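Local coordinates for 378aa long hypothetical citrate synthase (Sulfolobus tokodaii, PDB 1VGM), which belongs to the citrate synthase family, a group of predominantly helical enzymes, and forms a dimer, though its own activity is regarded as hypothetical, at residues Y153-L158 with K164-E169; S44-I49 with N64-I69; I135-A138 with P144-P147; D35-V40 with A269-T274; I49-M52 with E56-N59. One frame throughout, in Å; residues are numbered along the deposited sequence.

Interaction 1 of 5, residues Y153-L158 with K164-E169; sequences YAESFL and KKPTQE
E155 and K165 form a salt bridge in which K165 NZ lies 2.7 Å from E155 OE2. The ammonium comes in on the syn side of that oxygen, 29° out of the carboxylate plane. E155 gets there by stretching: CG is anti to the backbone N (chi1 178°) and the chain stays extended beyond it, whereas K165 bends at its last torsion to bring NZ back to the acid. Next to the bridge P166 packs against the helix. Its CG meets E155 CG at 3.7 Å, the two side chains crossing at about a right angle, and its CB rests 3.8 Å from L158 CD1, so the proline ring is wedged between E155 CG and the L158 side chain.

Both carbonyl oxygens, L158 O and K164 O, are acceptors and cannot bond each other; a bridging water donates to both, to K164 O at 2.7 Å and, weakly, to L158 O at 3.1 Å. Just downstream T167 stands at the N-cap of helix 168-180. Its OG1 caps a backbone N in the first turn, and its own N is bonded to E170, as in a capping box. S152 OG meets E155 N at the start of helix 153-162.

A salt bridge, a proline contact and a shared water thus hold the connection to helix 168-180 against helix 153-162, and the lysine countercharge would favour an ionised E155.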
# COMPACT_ATOMS: atom_id res chain seq x y z
N TYR A 153 0.11 26.04 -10.53
CA TYR A 153 0.70 24.78 -10.11
C TYR A 153 1.40 24.12 -11.30
O TYR A 153 2.55 23.68 -11.19
CB TYR A 153 -0.39 23.86 -9.55
CG TYR A 153 0.07 22.49 -9.10
CD1 TYR A 153 0.01 21.39 -9.97
CD2 TYR A 153 0.52 22.27 -7.80
CE1 TYR A 153 0.38 20.11 -9.55
CE2 TYR A 153 0.89 21.00 -7.37
CZ TYR A 153 0.81 19.93 -8.24
OH TYR A 153 1.14 18.67 -7.80
N ALA A 154 0.70 24.05 -12.43
CA ALA A 154 1.27 23.44 -13.63
C ALA A 154 2.57 24.13 -14.04
O ALA A 154 3.52 23.48 -14.48
CB ALA A 154 0.26 23.49 -14.78
N GLU A 155 2.62 25.45 -13.92
CA GLU A 155 3.83 26.16 -14.29
C GLU A 155 4.95 25.81 -13.33
O GLU A 155 6.05 25.47 -13.74
CB GLU A 155 3.61 27.68 -14.30
CG GLU A 155 4.88 28.44 -14.64
CD GLU A 155 4.66 29.93 -14.81
OE1 GLU A 155 3.50 30.38 -14.78
OE2 GLU A 155 5.67 30.66 -14.96
N SER A 156 4.66 25.90 -12.03
CA SER A 156 5.65 25.58 -11.02
C SER A 156 6.23 24.18 -11.19
O SER A 156 7.44 23.98 -11.02
CB SER A 156 5.06 25.73 -9.62
OG SER A 156 4.83 27.10 -9.33
N PHE A 157 5.38 23.21 -11.53
CA PHE A 157 5.85 21.85 -11.73
C PHE A 157 6.76 21.80 -12.96
O PHE A 157 7.86 21.24 -12.91
CB PHE A 157 4.67 20.88 -11.89
CG PHE A 157 5.07 19.50 -12.33
CD1 PHE A 157 5.92 18.72 -11.54
CD2 PHE A 157 4.64 19.00 -13.55
CE1 PHE A 157 6.31 17.45 -11.95
CE2 PHE A 157 5.03 17.72 -13.98
CZ PHE A 157 5.87 16.95 -13.19
N LEU A 158 6.30 22.39 -14.06
CA LEU A 158 7.03 22.32 -15.32
C LEU A 158 8.38 23.01 -15.22
O LEU A 158 9.36 22.53 -15.79
CB LEU A 158 6.22 22.95 -16.46
CG LEU A 158 4.99 22.17 -16.91
CD1 LEU A 158 4.28 22.92 -18.03
CD2 LEU A 158 5.39 20.78 -17.38
N LYS A 164 13.37 25.68 -16.75
CA LYS A 164 13.16 26.60 -17.85
C LYS A 164 11.73 27.10 -17.72
O LYS A 164 10.85 26.36 -17.27
CB LYS A 164 13.31 25.85 -19.18
CG LYS A 164 13.52 26.70 -20.41
CD LYS A 164 13.69 25.87 -21.67
CE LYS A 164 12.88 24.58 -21.63
NZ LYS A 164 13.03 23.76 -22.87
N LYS A 165 11.47 28.34 -18.11
CA LYS A 165 10.10 28.81 -18.07
C LYS A 165 9.28 28.11 -19.15
O LYS A 165 9.64 28.14 -20.32
CB LYS A 165 10.00 30.32 -18.28
CG LYS A 165 8.65 30.89 -17.82
CD LYS A 165 8.32 32.25 -18.41
CE LYS A 165 6.90 32.66 -18.05
NZ LYS A 165 6.67 32.60 -16.57
N PRO A 166 8.17 27.46 -18.76
CA PRO A 166 7.33 26.80 -19.78
C PRO A 166 6.60 27.82 -20.66
O PRO A 166 6.39 28.96 -20.25
CB PRO A 166 6.37 25.96 -18.95
CG PRO A 166 6.27 26.70 -17.65
CD PRO A 166 7.67 27.21 -17.40
N THR A 167 6.23 27.42 -21.87
CA THR A 167 5.37 28.25 -22.70
C THR A 167 3.94 28.17 -22.20
O THR A 167 3.59 27.27 -21.44
CB THR A 167 5.43 27.80 -24.19
OG1 THR A 167 4.80 26.52 -24.34
CG2 THR A 167 6.89 27.69 -24.65
N GLN A 168 3.12 29.13 -22.60
CA GLN A 168 1.73 29.16 -22.15
C GLN A 168 0.98 27.92 -22.64
O GLN A 168 0.11 27.40 -21.94
CB GLN A 168 1.04 30.43 -22.65
CG GLN A 168 1.43 31.69 -21.89
CD GLN A 168 1.25 31.54 -20.38
OE1 GLN A 168 2.23 31.42 -19.63
NE2 GLN A 168 0.00 31.54 -19.93
N GLU A 169 1.30 27.43 -23.83
CA GLU A 169 0.66 26.23 -24.34
C GLU A 169 1.05 25.01 -23.50
O GLU A 169 0.23 24.12 -23.26
CB GLU A 169 1.06 25.97 -25.80
CG GLU A 169 0.95 27.17 -26.72
CD GLU A 169 2.23 27.99 -26.77
OE1 GLU A 169 2.40 28.92 -25.94
OE2 GLU A 169 3.08 27.71 -27.65
O HOH W 1 9.46 24.31 -18.32

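Interaction 2 of 5, residues S44-I49 with N64-I69; sequences SYEELI and NQIKGI
I66 of helix 60-71 packs against E46 and I49 of helix 45-54, a near-perpendicular helix-helix crossing in the largely helical body of the citrate synthase fold. The short segments 45-49 and 64-69 run at 102° to each other, with axes 9.6 Å apart at closest approach.

The apolar part is I66 CG2, which stands anti to the backbone N and is thereby sent toward the other helix. I66 CG2 lies 3.9 Å from the carbonyl oxygen E46 O. The same methyl, I66 CG2, is 4.3 Å from I49 CG2, and both contacts are of ordinary van der Waals kind. Beside it the stems of E46 and K67 touch, E46 CG 4.2 Å from K67 CG.

Electrostatics across the crossing are looser. The charged ends E46 OE2 and K67 NZ remain 5.3 Å apart, an attraction at most and not a salt bridge; E46 OE2 instead accepts from the backbone N of Y153 at the start of helix 153-162.

Further polar bonds shape the start of helix 45-54, some of them within segment 44-49. S44 is the N-cap, and its OG accepts a weak bond from E47 N. E47 OE1 makes a salt bridge with R378 of the second subunit, which ties this helix start to the dimer partner. The other carboxylate oxygen of E47 turns back to S44: S44 OG donates at 2.8 Å to the anti lone pair of E47 OE2, the one directed away from OE1.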
# COMPACT_ATOMS: atom_id res chain seq x y z
N SER A 44 -9.35 25.22 -13.93
CA SER A 44 -7.94 24.97 -13.70
C SER A 44 -7.79 23.91 -12.61
O SER A 44 -8.74 23.61 -11.89
CB SER A 44 -7.24 26.26 -13.26
OG SER A 44 -7.66 26.64 -11.96
N TYR A 45 -6.59 23.35 -12.48
CA TYR A 45 -6.37 22.30 -11.50
C TYR A 45 -6.61 22.81 -10.09
O TYR A 45 -7.21 22.12 -9.27
CB TYR A 45 -4.95 21.76 -11.63
CG TYR A 45 -4.64 20.57 -10.74
CD1 TYR A 45 -5.45 19.44 -10.73
CD2 TYR A 45 -3.49 20.57 -9.94
CE1 TYR A 45 -5.13 18.33 -9.93
CE2 TYR A 45 -3.17 19.47 -9.14
CZ TYR A 45 -3.99 18.36 -9.14
OH TYR A 45 -3.66 17.28 -8.33
N GLU A 46 -6.14 24.02 -9.80
CA GLU A 46 -6.38 24.62 -8.48
C GLU A 46 -7.88 24.76 -8.17
O GLU A 46 -8.31 24.56 -7.03
CB GLU A 46 -5.71 26.00 -8.39
CG GLU A 46 -4.19 25.95 -8.30
CD GLU A 46 -3.52 26.19 -9.63
OE1 GLU A 46 -4.04 25.72 -10.67
OE2 GLU A 46 -2.45 26.85 -9.64
N GLU A 47 -8.67 25.11 -9.18
CA GLU A 47 -10.11 25.18 -8.97
C GLU A 47 -10.72 23.80 -8.76
O GLU A 47 -11.63 23.64 -7.94
CB GLU A 47 -10.77 25.90 -10.14
CG GLU A 47 -10.46 27.39 -10.16
CD GLU A 47 -10.88 28.07 -11.45
OE1 GLU A 47 -11.90 28.80 -11.46
OE2 GLU A 47 -10.18 27.87 -12.46
N LEU A 48 -10.22 22.81 -9.49
CA LEU A 48 -10.64 21.43 -9.29
C LEU A 48 -10.23 20.84 -7.94
O LEU A 48 -11.00 20.11 -7.31
CB LEU A 48 -10.09 20.53 -10.41
CG LEU A 48 -10.46 19.04 -10.28
CD1 LEU A 48 -11.98 18.88 -10.14
CD2 LEU A 48 -9.96 18.28 -11.50
N ILE A 49 -9.02 21.17 -7.49
CA ILE A 49 -8.62 20.83 -6.13
C ILE A 49 -9.69 21.28 -5.15
O ILE A 49 -10.13 20.49 -4.31
CB ILE A 49 -7.28 21.50 -5.74
CG1 ILE A 49 -6.14 20.90 -6.55
CG2 ILE A 49 -7.01 21.31 -4.26
CD1 ILE A 49 -4.82 21.66 -6.38
N ASN A 64 -7.55 31.84 -4.04
CA ASN A 64 -6.28 32.41 -3.59
C ASN A 64 -5.75 31.71 -2.34
O ASN A 64 -4.54 31.64 -2.11
CB ASN A 64 -6.43 33.91 -3.32
CG ASN A 64 -6.29 34.74 -4.58
OD1 ASN A 64 -5.64 34.32 -5.54
ND2 ASN A 64 -6.89 35.93 -4.59
N GLN A 65 -6.66 31.17 -1.53
CA GLN A 65 -6.24 30.38 -0.39
C GLN A 65 -5.62 29.04 -0.83
O GLN A 65 -4.59 28.65 -0.29
CB GLN A 65 -7.44 30.16 0.55
CG GLN A 65 -7.83 31.44 1.28
CD GLN A 65 -9.10 31.31 2.10
OE1 GLN A 65 -10.12 30.81 1.63
NE2 GLN A 65 -9.05 31.79 3.34
N ILE A 66 -6.23 28.37 -1.80
CA ILE A 66 -5.63 27.17 -2.38
C ILE A 66 -4.21 27.44 -2.88
O ILE A 66 -3.28 26.71 -2.54
CB ILE A 66 -6.44 26.63 -3.58
CG1 ILE A 66 -7.87 26.29 -3.15
CG2 ILE A 66 -5.75 25.37 -4.15
CD1 ILE A 66 -7.95 25.13 -2.18
N LYS A 67 -4.06 28.48 -3.69
CA LYS A 67 -2.75 28.81 -4.26
C LYS A 67 -1.73 29.15 -3.17
O LYS A 67 -0.55 28.80 -3.28
CB LYS A 67 -2.90 29.99 -5.24
CG LYS A 67 -3.83 29.70 -6.42
CD LYS A 67 -3.97 30.89 -7.36
CE LYS A 67 -4.64 30.47 -8.67
NZ LYS A 67 -4.90 31.60 -9.61
N GLY A 68 -2.19 29.82 -2.12
CA GLY A 68 -1.33 30.12 -0.99
C GLY A 68 -0.80 28.90 -0.26
O GLY A 68 0.37 28.85 0.12
N ILE A 69 -1.65 27.90 -0.04
CA ILE A 69 -1.19 26.67 0.58
C ILE A 69 -0.20 25.95 -0.34
O ILE A 69 0.87 25.52 0.10
CB ILE A 69 -2.36 25.73 0.89
CG1 ILE A 69 -3.26 26.37 1.96
CG2 ILE A 69 -1.84 24.37 1.36
CD1 ILE A 69 -4.65 25.73 2.07

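Interaction 3 of 5, residues I135-A138 with P144-P147; sequences IYRA and PKIP
R137, near the C-terminal end of helix 117-139, faces P144 and K145 on the returning chain, the closest CA atoms being those of R137 and P144 at 6.4 Å. This is a helix and the irregular connection that follows it, doubling back alongside before helix 153-162 begins, in the helical citrate synthase fold.

R137 carries its side of the contact. The chain is extended from CG to NE and places one guanidinium face against K145, whose CB sits 3.5 Å above the guanidinium plane, offset toward the rim. K145 starts out with CG anti to its backbone N (chi1 -179°) and then bends at both chi3 and chi4, which curls the lysine over that same face. Lower down the arginine, R137 CD lies 3.8 Å from K145 N, an amide already bonded to N134 OD1.

Two of the guanidinium's bonds go to carbonyls: NE donates to A160 O of helix 153-162 and NH1 to K143 O just before P144. These bonds restrain its rotation and tie helix, connection and next helix together.

The end of K145 is less comfortable. K145 NZ and the R137 guanidinium are both donors, so no hydrogen bond joins them, and K143 NZ is close as well; the amine would feel unfavourable charge and its exact placement is doubtful. As modelled, K145 NZ hovers over the guanidinium face, 3.0 Å from R137 NH2.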
# COMPACT_ATOMS: atom_id res chain seq x y z
N ILE A 135 12.25 13.15 -9.34
CA ILE A 135 12.42 11.80 -9.87
C ILE A 135 12.92 11.86 -11.30
O ILE A 135 13.89 11.18 -11.65
CB ILE A 135 11.09 11.00 -9.84
CG1 ILE A 135 10.73 10.67 -8.39
CG2 ILE A 135 11.24 9.72 -10.67
CD1 ILE A 135 9.48 9.84 -8.25
N TYR A 136 12.28 12.67 -12.14
CA TYR A 136 12.81 12.92 -13.48
C TYR A 136 14.27 13.34 -13.42
O TYR A 136 15.12 12.82 -14.15
CB TYR A 136 11.99 14.00 -14.20
CG TYR A 136 12.67 14.55 -15.44
CD1 TYR A 136 12.83 13.76 -16.58
CD2 TYR A 136 13.17 15.85 -15.46
CE1 TYR A 136 13.48 14.26 -17.71
CE2 TYR A 136 13.81 16.36 -16.58
CZ TYR A 136 13.97 15.56 -17.70
OH TYR A 136 14.63 16.07 -18.79
N ARG A 137 14.57 14.29 -12.54
CA ARG A 137 15.91 14.86 -12.50
C ARG A 137 16.94 13.81 -12.08
O ARG A 137 18.00 13.70 -12.69
CB ARG A 137 15.94 16.06 -11.56
CG ARG A 137 15.41 17.32 -12.21
CD ARG A 137 15.31 18.47 -11.23
NE ARG A 137 15.11 19.72 -11.94
CZ ARG A 137 16.05 20.37 -12.61
NH1 ARG A 137 17.32 20.02 -12.50
NH2 ARG A 137 15.72 21.39 -13.38
N ALA A 138 16.62 13.05 -11.04
CA ALA A 138 17.49 11.97 -10.58
C ALA A 138 17.79 10.95 -11.68
O ALA A 138 18.93 10.51 -11.84
CB ALA A 138 16.87 11.27 -9.38
N PRO A 144 18.99 18.26 -8.13
CA PRO A 144 17.67 18.49 -7.55
C PRO A 144 17.23 19.94 -7.73
O PRO A 144 18.05 20.86 -7.74
CB PRO A 144 17.86 18.12 -6.07
CG PRO A 144 19.32 18.28 -5.84
CD PRO A 144 19.99 17.87 -7.12
N LYS A 145 15.92 20.13 -7.87
CA LYS A 145 15.37 21.47 -7.89
C LYS A 145 13.96 21.48 -7.29
O LYS A 145 13.08 20.76 -7.75
CB LYS A 145 15.32 22.00 -9.32
CG LYS A 145 14.76 23.41 -9.43
CD LYS A 145 14.77 23.89 -10.86
CE LYS A 145 16.15 24.43 -11.26
NZ LYS A 145 17.12 23.34 -11.56
N ILE A 146 13.77 22.29 -6.25
CA ILE A 146 12.46 22.41 -5.62
C ILE A 146 11.58 23.39 -6.38
O ILE A 146 12.03 24.46 -6.78
CB ILE A 146 12.60 22.89 -4.15
CG1 ILE A 146 13.63 22.02 -3.41
CG2 ILE A 146 11.25 22.81 -3.45
CD1 ILE A 146 13.27 20.53 -3.37
N PRO A 147 10.31 23.02 -6.62
CA PRO A 147 9.39 23.95 -7.28
C PRO A 147 9.23 25.27 -6.52
O PRO A 147 9.29 25.32 -5.29
CB PRO A 147 8.08 23.16 -7.34
CG PRO A 147 8.50 21.73 -7.32
CD PRO A 147 9.69 21.70 -6.40

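Interaction 4 of 5, residues D35-V40 with A269-T274; sequences DINDLV and AKIFKT
I271 carries this contact, reaching from helix 267-280 to three side chains of helix 36-42. Its CD1 comes within 3.5 Å of N37 OD1 and 4.2 Å of I36 CG1, while its other branch, CG2, meets V40 CG1 tip to tip at 4.0 Å. V40 presents CG1 by holding it anti to the backbone N (chi1 166°). Everything across the interface is van der Waals; the short helix axes pass 11.2 Å apart with their directions 33° from each other.

One step out, D35 positions the asparagine that I271 touches. D35 OD1 takes two bonds from the same residue: N37 ND2 donates to its syn lone pair at 2.8 Å, nearly in the amide plane, and N37 N reaches its anti side at 2.7 Å. The second bond closes an Asx turn and caps helix 36-42, with D35 as N-cap. The pair of bonds holds the amide so that OD1 is the atom turned to I271. On the far helix T274 OG1 donates back to I271 O at 2.7 Å.

Farther out, F372 of the second subunit packs on D38 and L39. I36 is backbone-bonded to L29 of strand 28-31, beside strand 34-35, which leads into the helix, and I179 of helix 168-180 packs on both I36 and V40.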
# COMPACT_ATOMS: atom_id res chain seq x y z
N ASP A 35 -19.24 19.07 -16.02
CA ASP A 35 -18.69 18.29 -17.13
C ASP A 35 -17.18 18.50 -17.24
O ASP A 35 -16.69 19.61 -17.02
CB ASP A 35 -19.35 18.70 -18.45
CG ASP A 35 -18.98 17.78 -19.61
OD1 ASP A 35 -17.86 17.89 -20.15
OD2 ASP A 35 -19.83 16.94 -19.97
N ILE A 36 -16.45 17.44 -17.58
CA ILE A 36 -15.00 17.53 -17.61
C ILE A 36 -14.52 18.53 -18.67
O ILE A 36 -13.47 19.15 -18.52
CB ILE A 36 -14.34 16.14 -17.88
CG1 ILE A 36 -12.82 16.28 -17.94
CG2 ILE A 36 -14.86 15.55 -19.17
CD1 ILE A 36 -12.14 15.93 -16.66
N ASN A 37 -15.31 18.69 -19.73
CA ASN A 37 -14.98 19.64 -20.79
C ASN A 37 -15.00 21.09 -20.29
O ASN A 37 -14.14 21.89 -20.65
CB ASN A 37 -15.98 19.49 -21.96
CG ASN A 37 -15.75 18.22 -22.77
OD1 ASN A 37 -14.92 18.19 -23.67
ND2 ASN A 37 -16.49 17.17 -22.44
N ASP A 38 -15.98 21.43 -19.45
CA ASP A 38 -16.07 22.78 -18.91
C ASP A 38 -14.90 23.06 -17.96
O ASP A 38 -14.30 24.14 -17.99
CB ASP A 38 -17.39 22.98 -18.16
CG ASP A 38 -18.58 23.00 -19.09
OD1 ASP A 38 -18.41 23.42 -20.25
OD2 ASP A 38 -19.68 22.59 -18.67
N LEU A 39 -14.59 22.07 -17.13
CA LEU A 39 -13.51 22.22 -16.16
C LEU A 39 -12.17 22.45 -16.85
O LEU A 39 -11.43 23.36 -16.48
CB LEU A 39 -13.44 20.98 -15.26
CG LEU A 39 -14.72 20.81 -14.43
CD1 LEU A 39 -14.66 19.55 -13.61
CD2 LEU A 39 -14.92 22.03 -13.53
N VAL A 40 -11.85 21.63 -17.85
CA VAL A 40 -10.63 21.81 -18.62
C VAL A 40 -10.65 23.15 -19.36
O VAL A 40 -9.69 23.93 -19.27
CB VAL A 40 -10.44 20.65 -19.67
CG1 VAL A 40 -9.36 21.03 -20.68
CG2 VAL A 40 -10.04 19.34 -18.95
N ALA A 269 -10.34 11.18 -23.90
CA ALA A 269 -9.52 10.93 -25.09
C ALA A 269 -9.73 12.04 -26.11
O ALA A 269 -8.79 12.45 -26.80
CB ALA A 269 -9.89 9.57 -25.71
N LYS A 270 -10.95 12.54 -26.22
CA LYS A 270 -11.24 13.65 -27.11
C LYS A 270 -10.39 14.87 -26.75
O LYS A 270 -9.86 15.55 -27.61
CB LYS A 270 -12.72 14.03 -27.04
CG LYS A 270 -13.68 13.05 -27.71
CD LYS A 270 -15.12 13.36 -27.30
CE LYS A 270 -16.15 12.74 -28.23
NZ LYS A 270 -17.50 13.36 -28.03
N ILE A 271 -10.29 15.15 -25.45
CA ILE A 271 -9.60 16.35 -25.00
C ILE A 271 -8.09 16.19 -25.16
O ILE A 271 -7.42 17.07 -25.68
CB ILE A 271 -9.96 16.68 -23.53
CG1 ILE A 271 -11.46 16.99 -23.43
CG2 ILE A 271 -9.12 17.85 -23.03
CD1 ILE A 271 -11.99 17.07 -22.02
N PHE A 272 -7.54 15.06 -24.72
CA PHE A 272 -6.13 14.77 -24.98
C PHE A 272 -5.79 14.89 -26.46
O PHE A 272 -4.73 15.40 -26.83
CB PHE A 272 -5.77 13.36 -24.49
CG PHE A 272 -5.38 13.31 -23.04
CD1 PHE A 272 -6.07 12.49 -22.15
CD2 PHE A 272 -4.33 14.07 -22.56
CE1 PHE A 272 -5.72 12.44 -20.80
CE2 PHE A 272 -3.97 14.03 -21.22
CZ PHE A 272 -4.66 13.21 -20.34
N LYS A 273 -6.68 14.41 -27.32
CA LYS A 273 -6.43 14.45 -28.75
C LYS A 273 -6.28 15.91 -29.20
O LYS A 273 -5.31 16.25 -29.88
CB LYS A 273 -7.56 13.77 -29.52
CG LYS A 273 -7.31 13.68 -31.04
CD LYS A 273 -8.46 12.98 -31.75
CE LYS A 273 -8.39 13.16 -33.26
NZ LYS A 273 -7.22 12.49 -33.85
N THR A 274 -7.23 16.75 -28.81
CA THR A 274 -7.20 18.16 -29.20
C THR A 274 -5.93 18.84 -28.68
O THR A 274 -5.34 19.68 -29.37
CB THR A 274 -8.44 18.92 -28.67
OG1 THR A 274 -8.40 18.98 -27.24
CG2 THR A 274 -9.70 18.20 -29.07

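Interaction 5 of 5, residues I49-M52 with E56-N59; sequences IHLM and ELPN
H50 presents one face of its imidazole to P58: P58 CB sits over the ring centre, 3.5 Å from the centroid of the H50 ring, a CH-pi contact. With CG anti to the backbone N (chi1 -175°), the ring also turns its ND1 edge to the loop, where H50 ND1 donates to E56 O at 2.7 Å. That bond is fairly straight, 159° at the hydrogen, and E56 O lies only 3° out of the ring plane, though the donor is tilted from the carbonyl plane. The ring is therefore fixed by a face contact and an edge bond at once, and it also stacks with Y54.

This is the turn between helix 45-54 and helix 60-71 of the helical citrate synthase fold, and N59 caps the second helix. E56 O gains a further contact from L51 CA, a CA-H...O approach of 3.2 Å. The leucines L51 and L57 run alongside one another with the same heading, L51 CD2 3.9 Å from L57 CD2. The second subunit closes over the loop: R370 of that chain makes a salt bridge with E56 OE2, and R378 of the same chain donates through NH1 to P58 O.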
# COMPACT_ATOMS: atom_id res chain seq x y z
N ILE A 49 -9.02 21.17 -7.49
CA ILE A 49 -8.62 20.83 -6.13
C ILE A 49 -9.69 21.28 -5.15
O ILE A 49 -10.13 20.49 -4.31
CB ILE A 49 -7.28 21.50 -5.74
CG1 ILE A 49 -6.14 20.90 -6.55
CG2 ILE A 49 -7.01 21.31 -4.26
CD1 ILE A 49 -4.82 21.66 -6.38
N HIS A 50 -10.11 22.54 -5.24
CA HIS A 50 -11.07 23.08 -4.28
C HIS A 50 -12.44 22.42 -4.47
O HIS A 50 -13.16 22.15 -3.51
CB HIS A 50 -11.21 24.60 -4.45
CG HIS A 50 -12.08 25.25 -3.42
ND1 HIS A 50 -13.46 25.25 -3.51
CD2 HIS A 50 -11.78 25.92 -2.29
CE1 HIS A 50 -13.96 25.89 -2.47
NE2 HIS A 50 -12.96 26.31 -1.71
N LEU A 51 -12.80 22.16 -5.72
CA LEU A 51 -14.06 21.50 -6.02
C LEU A 51 -14.09 20.11 -5.38
O LEU A 51 -15.03 19.77 -4.65
CB LEU A 51 -14.24 21.39 -7.54
CG LEU A 51 -15.48 20.69 -8.11
CD1 LEU A 51 -16.75 21.40 -7.65
CD2 LEU A 51 -15.39 20.69 -9.64
N MET A 52 -13.06 19.30 -5.66
CA MET A 52 -13.05 17.92 -5.18
C MET A 52 -12.98 17.83 -3.65
O MET A 52 -13.60 16.96 -3.06
CB MET A 52 -11.88 17.14 -5.79
CG MET A 52 -12.01 16.82 -7.28
SD MET A 52 -13.59 16.10 -7.79
CE MET A 52 -13.08 14.53 -8.40
N GLU A 56 -17.29 22.67 -3.85
CA GLU A 56 -17.73 23.65 -4.85
C GLU A 56 -16.54 24.27 -5.58
O GLU A 56 -15.41 24.20 -5.11
CB GLU A 56 -18.54 24.77 -4.19
CG GLU A 56 -19.69 24.28 -3.33
CD GLU A 56 -20.84 23.72 -4.14
OE1 GLU A 56 -21.79 23.19 -3.53
OE2 GLU A 56 -20.80 23.80 -5.38
N LEU A 57 -16.82 24.88 -6.73
CA LEU A 57 -15.85 25.77 -7.38
C LEU A 57 -15.57 26.93 -6.46
O LEU A 57 -16.48 27.47 -5.83
CB LEU A 57 -16.41 26.27 -8.71
CG LEU A 57 -16.62 25.15 -9.73
CD1 LEU A 57 -17.36 25.69 -10.95
CD2 LEU A 57 -15.26 24.56 -10.11
N PRO A 58 -14.30 27.34 -6.35
CA PRO A 58 -13.97 28.40 -5.39
C PRO A 58 -14.29 29.78 -5.94
O PRO A 58 -14.23 30.00 -7.15
CB PRO A 58 -12.48 28.20 -5.16
CG PRO A 58 -11.99 27.75 -6.50
CD PRO A 58 -13.10 26.88 -7.08
N ASN A 59 -14.62 30.72 -5.06
CA ASN A 59 -14.59 32.12 -5.44
C ASN A 59 -13.15 32.59 -5.42
O ASN A 59 -12.24 31.82 -5.10
CB ASN A 59 -15.43 32.97 -4.48
CG ASN A 59 -14.93 32.92 -3.04
OD1 ASN A 59 -13.73 32.91 -2.78
ND2 ASN A 59 -15.86 32.88 -2.09

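In the fold
From the N terminus, 35-40 opens the longest loop, which interaction 4 closes only at 269-274; the other four contacts fall within it. Helix 45-54 then begins both interaction 2 and interaction 5. The short turn closed by interaction 5 lies inside the loop of interaction 2, and the two share I49. Next, in series, interaction 3 ties the end of helix 117-139 to the connection before helix 153-162, and interaction 1 ties helix 153-162 to the start of helix 168-180. No loops cross. In space, interaction 1 touches interaction 2 through Y153 with Y45 and E46, and interaction 3 through S156 with P147. L39 links interaction 4 to interaction 5 through L51 and L57; both contacts also touch the second subunit.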